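Side-chain contact in integron cassette protein (Vibrio cholerae, PDB 3G1J), which is of unknown function, a small, mostly beta protein carried on a mobile gene cassette and belonging to a family in the SH3 clan: residues 8-12 and 13-17. Numbering follows the deposited sequence.
Sequences QSEYG and VLKAG
Glu10 and Lys15 are paired as neighbours on adjacent strands of a beta hairpin with a two-residue loop, whose type II' turn runs from Tyr11 to Leu14, with Gly12 and Val13 at its corners. The positive phi of Gly12, 55°, suits the first corner of a type II' turn. The tight part is the backbone and the inner face. Tyr11 and Leu14 form the antiparallel hydrogen-bonded pair: Tyr11 N reaches Leu14 O at 2.9 Å, and the return bond from Leu14 N to Tyr11 O is also 2.9 Å. Leu14 CB packs 3.4 Å from Tyr11 O, and its buried side chain meets Phe42 of strand 39-48 and Leu56 and Phe58 of strand 53-60, in the five-stranded sheet. The Tyr11 ring leads away from Leu14 toward Leu54 and Leu83. At the open end Ala16 N donates to Ser9 O at 2.8 Å, and Ala16 CB sits 3.4 Å from the same oxygen.

The opposite face, bearing Glu10 and Lys15, is exposed. These two belong to a non-hydrogen-bonded pair and extend alongside one another in a common direction. The Lys15 chain is extended until its last torsion, chi4 79°, which turns the ammonium toward the carboxylate. There Lys15 NZ meets Glu10 OE2 at 2.8 Å, 45° out of the carboxylate plane.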
loop_
_atom_site.group_PDB
_atom_site.type_symbol
_atom_site.label_atom_id
_atom_site.label_comp_id
_atom_site.label_asym_id
_atom_site.label_seq_id
_atom_site.Cartn_x
_atom_site.Cartn_y
_atom_site.Cartn_z
ATOM N N GLN A 8 -9.542 1.883 -6.755
ATOM C CA GLN A 8 -10.472 1.314 -5.804
ATOM C C GLN A 8 -10.310 2.033 -4.466
ATOM O O GLN A 8 -9.194 2.229 -3.993
ATOM C CB GLN A 8 -10.165 -0.173 -5.676
ATOM C CG GLN A 8 -11.040 -0.943 -4.741
ATOM C CD GLN A 8 -10.773 -2.421 -4.871
ATOM O OE1 GLN A 8 -10.948 -3.000 -5.945
ATOM N NE2 GLN A 8 -10.317 -3.038 -3.788
ATOM N N SER A 9 -11.422 2.445 -3.860
ATOM C CA SER A 9 -11.356 3.290 -2.669
ATOM C C SER A 9 -11.019 2.550 -1.371
ATOM O O SER A 9 -10.615 3.171 -0.390
ATOM C CB SER A 9 -12.661 4.074 -2.495
ATOM O OG SER A 9 -13.751 3.194 -2.297
ATOM N N GLU A 10 -11.207 1.234 -1.355
ATOM C CA GLU A 10 -10.875 0.430 -0.184
ATOM C C GLU A 10 -10.138 -0.834 -0.572
ATOM O O GLU A 10 -10.459 -1.472 -1.572
ATOM C CB GLU A 10 -12.143 0.033 0.576
ATOM C CG GLU A 10 -13.030 1.210 0.933
ATOM C CD GLU A 10 -14.100 0.852 1.947
ATOM O OE1 GLU A 10 -14.156 -0.328 2.363
ATOM O OE2 GLU A 10 -14.882 1.755 2.328
ATOM N N TYR A 11 -9.161 -1.206 0.240
ATOM C CA TYR A 11 -8.491 -2.479 0.073
ATOM C C TYR A 11 -8.185 -3.022 1.461
ATOM O O TYR A 11 -7.267 -2.546 2.141
ATOM C CB TYR A 11 -7.206 -2.343 -0.753
ATOM C CG TYR A 11 -6.614 -3.684 -1.109
ATOM C CD1 TYR A 11 -6.929 -4.307 -2.306
ATOM C CD2 TYR A 11 -5.765 -4.346 -0.228
ATOM C CE1 TYR A 11 -6.412 -5.537 -2.623
ATOM C CE2 TYR A 11 -5.242 -5.573 -0.539
ATOM C CZ TYR A 11 -5.567 -6.167 -1.728
ATOM O OH TYR A 11 -5.030 -7.392 -2.021
ATOM N N GLY A 12 -8.976 -4.005 1.883
ATOM C CA GLY A 12 -8.879 -4.517 3.235
ATOM C C GLY A 12 -9.023 -3.372 4.214
ATOM O O GLY A 12 -9.960 -2.576 4.108
ATOM N N VAL A 13 -8.083 -3.279 5.149
ATOM C CA VAL A 13 -8.101 -2.261 6.192
ATOM C C VAL A 13 -7.842 -0.849 5.675
ATOM O O VAL A 13 -8.150 0.119 6.353
ATOM C CB VAL A 13 -7.087 -2.577 7.321
ATOM C CG1 VAL A 13 -5.656 -2.276 6.876
ATOM C CG2 VAL A 13 -7.426 -1.796 8.572
ATOM N N LEU A 14 -7.311 -0.735 4.458
ATOM C CA LEU A 14 -6.980 0.567 3.896
ATOM C C LEU A 14 -8.201 1.233 3.256
ATOM O O LEU A 14 -8.820 0.680 2.358
ATOM C CB LEU A 14 -5.847 0.442 2.857
ATOM C CG LEU A 14 -4.523 -0.119 3.399
ATOM C CD1 LEU A 14 -3.532 -0.341 2.251
ATOM C CD2 LEU A 14 -3.916 0.780 4.474
ATOM N N LYS A 15 -8.534 2.421 3.746
ATOM C CA LYS A 15 -9.665 3.194 3.250
ATOM C C LYS A 15 -9.173 4.560 2.766
ATOM O O LYS A 15 -8.479 5.271 3.489
ATOM C CB LYS A 15 -10.677 3.394 4.385
ATOM C CG LYS A 15 -12.021 3.951 3.943
ATOM C CD LYS A 15 -12.876 4.344 5.145
ATOM C CE LYS A 15 -14.340 4.543 4.765
ATOM N NZ LYS A 15 -15.063 3.243 4.639
ATOM N N ALA A 16 -9.537 4.937 1.545
ATOM C CA ALA A 16 -9.075 6.203 0.981
ATOM C C ALA A 16 -9.422 7.404 1.856
ATOM O O ALA A 16 -10.557 7.545 2.328
ATOM C CB ALA A 16 -9.620 6.386 -0.422
ATOM N N GLY A 17 -8.440 8.272 2.069
ATOM C CA GLY A 17 -8.631 9.460 2.877
ATOM C C GLY A 17 -8.226 9.298 4.329
ATOM O O GLY A 17 -8.095 10.285 5.055
#